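Local coordinates for fibronectin type III domain-containing protein (Simiduia agarivorans, PDB 6P2K) that probably hydrolyses the glucan backbone of xyloglucan, as expected of a family 74 glycoside hydrolase built from seven-bladed beta-propellers, at residues G257-E269 against V281-Y293. Residues are numbered along the deposited sequence; the frame is centred on the assembly and turned at random.
Sequences GGLEGNRRYWYPE and VLLGAVKDRFGLY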
ATOM      1  N   GLY B 257     -10.190  11.166  55.833  1.00 52.61           N
ATOM      2  CA  GLY B 257      -9.884  12.373  55.089  1.00 52.24           C
ATOM      3  C   GLY B 257      -8.681  12.220  54.183  1.00 50.97           C
ATOM      4  O   GLY B 257      -7.563  11.992  54.654  1.00 54.28           O
ATOM      5  N   GLY B 258      -8.900  12.333  52.875  1.00 47.94           N
ATOM      6  CA  GLY B 258      -7.865  12.093  51.895  1.00 42.58           C
ATOM      7  C   GLY B 258      -7.978  10.765  51.180  1.00 45.19           C
ATOM      8  O   GLY B 258      -7.268  10.551  50.188  1.00 45.51           O
ATOM      9  N   LEU B 259      -8.836   9.870  51.654  1.00 44.82           N
ATOM     10  CA  LEU B 259      -9.100   8.614  50.972  1.00 39.98           C
ATOM     11  C   LEU B 259     -10.281   8.773  50.025  1.00 37.40           C
ATOM     12  O   LEU B 259     -11.204   9.554  50.275  1.00 36.51           O
ATOM     13  CB  LEU B 259      -9.395   7.499  51.976  1.00 37.44           C
ATOM     14  CG  LEU B 259      -8.286   7.106  52.951  1.00 36.53           C
ATOM     15  CD1 LEU B 259      -8.847   6.238  54.068  1.00 37.30           C
ATOM     16  CD2 LEU B 259      -7.166   6.382  52.220  1.00 30.97           C
ATOM     17  N   GLU B 260     -10.243   8.024  48.926  1.00 33.16           N
ATOM     18  CA  GLU B 260     -11.396   7.949  48.041  1.00 33.79           C
ATOM     19  C   GLU B 260     -12.613   7.463  48.815  1.00 37.53           C
ATOM     20  O   GLU B 260     -12.519   6.557  49.647  1.00 32.40           O
ATOM     21  CB  GLU B 260     -11.115   7.008  46.872  1.00 32.49           C
ATOM     22  CG  GLU B 260     -10.439   7.655  45.678  1.00 35.99           C
ATOM     23  CD  GLU B 260     -10.197   6.660  44.561  1.00 38.30           C
ATOM     24  OE1 GLU B 260      -9.288   6.888  43.736  1.00 41.51           O
ATOM     25  OE2 GLU B 260     -10.916   5.643  44.513  1.00 39.54           O
ATOM     26  N   GLY B 261     -13.761   8.078  48.547  1.00 37.80           N
ATOM     27  CA  GLY B 261     -14.979   7.669  49.207  1.00 36.79           C
ATOM     28  C   GLY B 261     -15.504   6.349  48.678  1.00 37.92           C
ATOM     29  O   GLY B 261     -15.214   5.932  47.554  1.00 36.42           O
ATOM     30  N   ASN B 262     -16.274   5.669  49.529  1.00 40.06           N
ATOM     31  CA  ASN B 262     -17.048   4.489  49.141  1.00 42.01           C
ATOM     32  C   ASN B 262     -16.150   3.374  48.598  1.00 39.53           C
ATOM     33  O   ASN B 262     -16.314   2.900  47.474  1.00 39.85           O
ATOM     34  CB  ASN B 262     -18.126   4.878  48.121  1.00 44.14           C
ATOM     35  CG  ASN B 262     -19.184   3.806  47.947  1.00 47.18           C
ATOM     36  OD1 ASN B 262     -19.589   3.151  48.909  1.00 47.11           O
ATOM     37  ND2 ASN B 262     -19.640   3.624  46.712  1.00 47.92           N
ATOM     38  N   ARG B 263     -15.193   2.953  49.425  1.00 33.61           N
ATOM     39  CA  ARG B 263     -14.273   1.884  49.064  1.00 33.34           C
ATOM     40  C   ARG B 263     -14.220   0.843  50.173  1.00 35.64           C
ATOM     41  O   ARG B 263     -14.402   1.154  51.352  1.00 36.26           O
ATOM     42  CB  ARG B 263     -12.861   2.421  48.786  1.00 34.80           C
ATOM     43  CG  ARG B 263     -12.806   3.509  47.729  1.00 36.20           C
ATOM     44  CD  ARG B 263     -13.341   3.013  46.396  1.00 39.84           C
ATOM     45  NE  ARG B 263     -12.718   3.702  45.269  1.00 44.16           N
ATOM     46  CZ  ARG B 263     -12.788   3.288  44.006  1.00 51.43           C
ATOM     47  NH1 ARG B 263     -13.463   2.186  43.702  1.00 53.10           N
ATOM     48  NH2 ARG B 263     -12.186   3.979  43.047  1.00 53.50           N
ATOM     49  N   ARG B 264     -13.953  -0.403  49.778  1.00 35.41           N
ATOM     50  CA  ARG B 264     -13.965  -1.537  50.704  1.00 37.95           C
ATOM     51  C   ARG B 264     -12.592  -1.725  51.354  1.00 40.11           C
ATOM     52  O   ARG B 264     -11.954  -2.771  51.239  1.00 41.16           O
ATOM     53  CB  ARG B 264     -14.400  -2.803  49.975  1.00 37.71           C
ATOM     54  CG  ARG B 264     -15.755  -2.719  49.298  1.00 40.75           C
ATOM     55  CD  ARG B 264     -15.817  -3.706  48.150  1.00 42.31           C
ATOM     56  NE  ARG B 264     -17.179  -4.073  47.781  1.00 42.79           N
ATOM     57  CZ  ARG B 264     -17.728  -3.792  46.604  1.00 41.82           C
ATOM     58  NH1 ARG B 264     -17.031  -3.132  45.690  1.00 38.01           N
ATOM     59  NH2 ARG B 264     -18.972  -4.165  46.339  1.00 45.30           N
ATOM     60  N   TYR B 265     -12.146  -0.681  52.052  1.00 38.34           N
ATOM     61  CA  TYR B 265     -10.841  -0.713  52.700  1.00 36.68           C
ATOM     62  C   TYR B 265     -10.785  -1.828  53.736  1.00 35.39           C
ATOM     63  O   TYR B 265     -11.724  -2.022  54.512  1.00 34.17           O
ATOM     64  CB  TYR B 265     -10.548   0.632  53.363  1.00 38.47           C
ATOM     65  CG  TYR B 265     -10.467   1.790  52.395  1.00 31.51           C
ATOM     66  CD1 TYR B 265      -9.453   1.858  51.448  1.00 29.63           C
ATOM     67  CD2 TYR B 265     -11.400   2.818  52.434  1.00 35.21           C
ATOM     68  CE1 TYR B 265      -9.371   2.916  50.562  1.00 29.02           C
ATOM     69  CE2 TYR B 265     -11.325   3.885  51.549  1.00 37.08           C
ATOM     70  CZ  TYR B 265     -10.308   3.926  50.617  1.00 33.98           C
ATOM     71  OH  TYR B 265     -10.222   4.976  49.730  1.00 35.20           O
ATOM     72  N   TRP B 266      -9.677  -2.564  53.749  1.00 32.05           N
ATOM     73  CA  TRP B 266      -9.552  -3.693  54.661  1.00 34.21           C
ATOM     74  C   TRP B 266      -8.080  -4.004  54.893  1.00 35.35           C
ATOM     75  O   TRP B 266      -7.196  -3.504  54.193  1.00 33.43           O
ATOM     76  CB  TRP B 266     -10.323  -4.912  54.129  1.00 31.87           C
ATOM     77  CG  TRP B 266      -9.666  -5.709  53.019  1.00 33.15           C
ATOM     78  CD1 TRP B 266      -8.607  -5.339  52.232  1.00 32.84           C
ATOM     79  CD2 TRP B 266     -10.053  -7.015  52.573  1.00 32.82           C
ATOM     80  NE1 TRP B 266      -8.308  -6.340  51.339  1.00 29.17           N
ATOM     81  CE2 TRP B 266      -9.181  -7.379  51.528  1.00 31.17           C
ATOM     82  CE3 TRP B 266     -11.049  -7.916  52.964  1.00 36.02           C
ATOM     83  CZ2 TRP B 266      -9.277  -8.602  50.869  1.00 30.47           C
ATOM     84  CZ3 TRP B 266     -11.141  -9.129  52.310  1.00 32.90           C
ATOM     85  CH2 TRP B 266     -10.262  -9.460  51.272  1.00 28.61           C
ATOM     86  N   TYR B 267      -7.835  -4.847  55.893  1.00 35.34           N
ATOM     87  CA  TYR B 267      -6.501  -5.332  56.229  1.00 34.21           C
ATOM     88  C   TYR B 267      -5.460  -4.219  56.394  1.00 33.57           C
ATOM     89  O   TYR B 267      -4.419  -4.240  55.734  1.00 34.88           O
ATOM     90  CB  TYR B 267      -6.027  -6.331  55.183  1.00 31.96           C
ATOM     91  CG  TYR B 267      -6.642  -7.706  55.281  1.00 34.80           C
ATOM     92  CD1 TYR B 267      -7.935  -7.939  54.842  1.00 37.06           C
ATOM     93  CD2 TYR B 267      -5.919  -8.777  55.790  1.00 37.96           C
ATOM     94  CE1 TYR B 267      -8.501  -9.198  54.915  1.00 40.66           C
ATOM     95  CE2 TYR B 267      -6.477 -10.041  55.868  1.00 42.47           C
ATOM     96  CZ  TYR B 267      -7.768 -10.245  55.429  1.00 43.13           C
ATOM     97  OH  TYR B 267      -8.327 -11.501  55.502  1.00 44.94           O
ATOM     98  N   PRO B 268      -5.700  -3.242  57.273  1.00 34.11           N
ATOM     99  CA  PRO B 268      -4.663  -2.238  57.525  1.00 33.31           C
ATOM    100  C   PRO B 268      -3.448  -2.891  58.166  1.00 39.90           C
ATOM    101  O   PRO B 268      -3.547  -3.931  58.818  1.00 34.40           O
ATOM    102  CB  PRO B 268      -5.343  -1.250  58.478  1.00 39.08           C
ATOM    103  CG  PRO B 268      -6.378  -2.062  59.171  1.00 37.57           C
ATOM    104  CD  PRO B 268      -6.876  -3.033  58.140  1.00 36.89           C
ATOM    105  N   GLU B 269      -2.287  -2.273  57.965  1.00 37.97           N
ATOM    106  CA  GLU B 269      -1.044  -2.831  58.481  1.00 39.35           C
ATOM    107  C   GLU B 269      -0.080  -1.703  58.808  1.00 39.99           C
ATOM    108  O   GLU B 269       0.112  -0.792  57.994  1.00 35.53           O
ATOM    109  CB  GLU B 269      -0.416  -3.796  57.468  1.00 41.07           C
ATOM    110  CG  GLU B 269       0.928  -4.357  57.895  1.00 47.12           C
ATOM    111  CD  GLU B 269       1.427  -5.444  56.961  1.00 47.76           C
ATOM    112  OE1 GLU B 269       0.648  -6.373  56.659  1.00 49.80           O
ATOM    113  OE2 GLU B 269       2.597  -5.366  56.529  1.00 47.37           O
ATOM    114  N   VAL B 281       0.979   3.474  57.739  1.00 38.54           N
ATOM    115  CA  VAL B 281      -0.095   2.490  57.661  1.00 34.15           C
ATOM    116  C   VAL B 281      -0.364   2.175  56.195  1.00 35.74           C
ATOM    117  O   VAL B 281      -0.525   3.088  55.379  1.00 31.07           O
ATOM    118  CB  VAL B 281      -1.375   2.986  58.356  1.00 35.70           C
ATOM    119  CG1 VAL B 281      -2.413   1.878  58.400  1.00 35.46           C
ATOM    120  CG2 VAL B 281      -1.057   3.486  59.758  1.00 38.32           C
ATOM    121  N   LEU B 282      -0.419   0.886  55.874  1.00 30.76           N
ATOM    122  CA  LEU B 282      -0.636   0.402  54.518  1.00 31.39           C
ATOM    123  C   LEU B 282      -2.085  -0.040  54.367  1.00 34.97           C
ATOM    124  O   LEU B 282      -2.605  -0.763  55.223  1.00 36.86           O
ATOM    125  CB  LEU B 282       0.312  -0.759  54.219  1.00 29.97           C
ATOM    126  CG  LEU B 282       0.526  -1.211  52.779  1.00 32.71           C
ATOM    127  CD1 LEU B 282       1.041  -0.058  51.940  1.00 25.37           C
ATOM    128  CD2 LEU B 282       1.510  -2.367  52.768  1.00 25.58           C
ATOM    129  N   LEU B 283      -2.737   0.385  53.283  1.00 32.37           N
ATOM    130  CA  LEU B 283      -4.176   0.159  53.155  1.00 32.88           C
ATOM    131  C   LEU B 283      -4.549  -0.089  51.699  1.00 32.74           C
ATOM    132  O   LEU B 283      -4.440   0.812  50.860  1.00 30.07           O
ATOM    133  CB  LEU B 283      -4.960   1.340  53.719  1.00 31.20           C
ATOM    134  CG  LEU B 283      -6.477   1.165  53.743  1.00 32.64           C
ATOM    135  CD1 LEU B 283      -6.882   0.048  54.702  1.00 33.49           C
ATOM    136  CD2 LEU B 283      -7.164   2.474  54.114  1.00 32.94           C
ATOM    137  N   GLY B 284      -5.012  -1.306  51.413  1.00 31.66           N
ATOM    138  CA  GLY B 284      -5.633  -1.629  50.143  1.00 31.30           C
ATOM    139  C   GLY B 284      -7.107  -1.937  50.327  1.00 30.45           C
ATOM    140  O   GLY B 284      -7.720  -1.463  51.287  1.00 31.09           O
ATOM    141  N   ALA B 285      -7.688  -2.737  49.435  1.00 30.35           N
ATOM    142  CA  ALA B 285      -9.112  -3.034  49.523  1.00 33.25           C
ATOM    143  C   ALA B 285      -9.417  -4.322  48.776  1.00 32.21           C
ATOM    144  O   ALA B 285      -8.619  -4.799  47.964  1.00 26.34           O
ATOM    145  CB  ALA B 285      -9.963  -1.894  48.955  1.00 26.65           C
ATOM    146  N   VAL B 286     -10.593  -4.872  49.057  1.00 32.44           N
ATOM    147  CA  VAL B 286     -11.127  -5.987  48.286  1.00 32.15           C
ATOM    148  C   VAL B 286     -11.985  -5.420  47.165  1.00 31.80           C
ATOM    149  O   VAL B 286     -12.759  -4.477  47.374  1.00 31.93           O
ATOM    150  CB  VAL B 286     -11.920  -6.958  49.185  1.00 33.79           C
ATOM    151  CG1 VAL B 286     -12.970  -6.222  50.007  1.00 32.56           C
ATOM    152  CG2 VAL B 286     -12.546  -8.076  48.355  1.00 33.19           C
ATOM    153  N   LYS B 287     -11.800  -5.968  45.958  1.00 31.36           N
ATOM    154  CA  LYS B 287     -12.541  -5.625  44.744  1.00 34.69           C
ATOM    155  C   LYS B 287     -12.150  -4.274  44.146  1.00 33.69           C
ATOM    156  O   LYS B 287     -11.814  -4.204  42.959  1.00 31.19           O
ATOM    157  CB  LYS B 287     -14.054  -5.661  44.992  1.00 35.54           C
ATOM    158  CG  LYS B 287     -14.638  -7.063  45.076  1.00 45.39           C
ATOM    159  CD  LYS B 287     -16.034  -7.121  44.465  1.00 52.57           C
ATOM    160  CE  LYS B 287     -16.828  -8.301  45.011  1.00 59.67           C
ATOM    161  NZ  LYS B 287     -17.181  -9.296  43.958  1.00 63.22           N
ATOM    162  N   ASP B 288     -12.187  -3.205  44.940  1.00 31.57           N
ATOM    163  CA  ASP B 288     -12.039  -1.857  44.400  1.00 31.14           C
ATOM    164  C   ASP B 288     -10.652  -1.631  43.807  1.00 31.14           C
ATOM    165  O   ASP B 288      -9.640  -2.065  44.367  1.00 30.68           O
ATOM    166  CB  ASP B 288     -12.310  -0.821  45.489  1.00 38.87           C
ATOM    167  CG  ASP B 288     -13.764  -0.790  45.914  1.00 46.29           C
ATOM    168  OD1 ASP B 288     -14.642  -0.732  45.029  1.00 51.18           O
ATOM    169  OD2 ASP B 288     -14.027  -0.829  47.130  1.00 51.02           O
ATOM    170  N   ARG B 289     -10.609  -0.927  42.672  1.00 24.88           N
ATOM    171  CA  ARG B 289      -9.376  -0.618  41.948  1.00 27.39           C
ATOM    172  C   ARG B 289      -9.028   0.853  42.155  1.00 31.16           C
ATOM    173  O   ARG B 289      -9.645   1.736  41.551  1.00 33.03           O
ATOM    174  CB  ARG B 289      -9.523  -0.929  40.461  1.00 27.99           C
ATOM    175  CG  ARG B 289      -9.735  -2.394  40.139  1.00 28.80           C
ATOM    176  CD  ARG B 289      -9.591  -2.663  38.642  1.00 27.90           C
ATOM    177  NE  ARG B 289      -9.608  -4.094  38.358  1.00 27.45           N
ATOM    178  CZ  ARG B 289      -8.547  -4.890  38.461  1.00 28.80           C
ATOM    179  NH1 ARG B 289      -7.370  -4.397  38.830  1.00 24.92           N
ATOM    180  NH2 ARG B 289      -8.663  -6.183  38.193  1.00 27.05           N
ATOM    181  N   PHE B 290      -8.023   1.115  42.995  1.00 28.81           N
ATOM    182  CA  PHE B 290      -7.530   2.475  43.175  1.00 26.78           C
ATOM    183  C   PHE B 290      -6.029   2.522  43.428  1.00 27.64           C
ATOM    184  O   PHE B 290      -5.504   3.599  43.735  1.00 30.16           O
ATOM    185  CB  PHE B 290      -8.258   3.180  44.332  1.00 26.26           C
ATOM    186  CG  PHE B 290      -8.225   2.413  45.625  1.00 29.02           C
ATOM    187  CD1 PHE B 290      -7.106   2.446  46.444  1.00 29.51           C
ATOM    188  CD2 PHE B 290      -9.315   1.662  46.022  1.00 30.03           C
ATOM    189  CE1 PHE B 290      -7.076   1.739  47.627  1.00 28.76           C
ATOM    190  CE2 PHE B 290      -9.291   0.958  47.205  1.00 30.63           C
ATOM    191  CZ  PHE B 290      -8.171   0.994  48.009  1.00 31.21           C
ATOM    192  N   GLY B 291      -5.325   1.400  43.317  1.00 25.85           N
ATOM    193  CA  GLY B 291      -3.935   1.352  43.722  1.00 24.53           C
ATOM    194  C   GLY B 291      -3.781   1.001  45.190  1.00 21.38           C
ATOM    195  O   GLY B 291      -4.502   0.142  45.703  1.00 25.06           O
ATOM    196  N   LEU B 292      -2.865   1.674  45.882  1.00 22.19           N
ATOM    197  CA  LEU B 292      -2.544   1.328  47.259  1.00 24.33           C
ATOM    198  C   LEU B 292      -2.159   2.587  48.025  1.00 24.29           C
ATOM    199  O   LEU B 292      -1.408   3.424  47.519  1.00 25.08           O
ATOM    200  CB  LEU B 292      -1.412   0.295  47.305  1.00 21.54           C
ATOM    201  CG  LEU B 292      -0.900  -0.206  48.654  1.00 26.42           C
ATOM    202  CD1 LEU B 292      -2.020  -0.850  49.456  1.00 23.09           C
ATOM    203  CD2 LEU B 292       0.236  -1.196  48.431  1.00 25.25           C
ATOM    204  N   TYR B 293      -2.679   2.712  49.244  1.00 24.21           N
ATOM    205  CA  TYR B 293      -2.449   3.878  50.086  1.00 29.75           C
ATOM    206  C   TYR B 293      -1.409   3.583  51.159  1.00 30.57           C
ATOM    207  O   TYR B 293      -1.378   2.487  51.729  1.00 29.35           O
ATOM    208  CB  TYR B 293      -3.739   4.326  50.780  1.00 29.99           C
ATOM    209  CG  TYR B 293      -4.722   5.091  49.924  1.00 31.05           C
ATOM    210  CD1 TYR B 293      -4.508   6.427  49.602  1.00 34.60           C
ATOM    211  CD2 TYR B 293      -5.889   4.487  49.476  1.00 29.95           C
ATOM    212  CE1 TYR B 293      -5.422   7.130  48.838  1.00 35.14           C
ATOM    213  CE2 TYR B 293      -6.804   5.178  48.715  1.00 33.25           C
ATOM    214  CZ  TYR B 293      -6.567   6.498  48.398  1.00 34.76           C
ATOM    215  OH  TYR B 293      -7.483   7.185  47.638  1.00 34.43           O
TER
HETATM  216  O   HOH W   1      -7.365   9.759  47.356  1.00 37.71           O
HETATM  217  O   HOH W   2      -9.684   5.167  41.316  1.00 47.85           O
HETATM  218  O   HOH W   3     -16.912   0.289  46.137  1.00 49.20           O
HETATM  219  O   HOH W   4     -13.041  -0.362  41.349  1.00 39.13           O
HETATM  220  O   HOH W   5     -16.043  -1.858  42.874  1.00 48.21           O
HETATM  221  O   HOH W   6      -4.795  -3.545  52.945  1.00 25.87           O
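L259 sets its CD2 methyl almost centrally over one face of the Y293 ring, 3.5 Å from the centroid in a CH-pi contact, while the Y293 hydroxyl takes the E260 backbone N-H at 3.2 Å. Next to this pair Y265 turns its ring edge to the face of F290 in an offset T-shaped stack, CE1 3.4 Å from F290 CZ, and lays CD1 against L283 CD2. Its own hydroxyl donates to E260 O in the carbonyl plane. Further along, D288 receives the loop before strand 265-269: OD2 accepts the R264 backbone N-H at 2.7 Å nearly along its C-O axis, and OD1 makes weak salt bridges with R263 NH1 and R264 NH1. Strands 265-269 and 281-285 form the first hairpin of a four-stranded antiparallel sheet, a propeller blade, with E269 and L282 as a hydrogen-bonded pair. W266 holds CG between its backbone N and carbonyl carbon (chi1 78°), which brings the indole over V286, whose CB lies 3.5 Å from the six-membered ring centroid. In the second shell, E260 OE2 accepts from both NE and NH2 of R263, a side-on grip that fixes the guanidinium beside D288; E260 OE1 pairs with K312. R264 NH2 bonds to L234 O, and W310 of strand 304-314 touches L259, L283 and Y293.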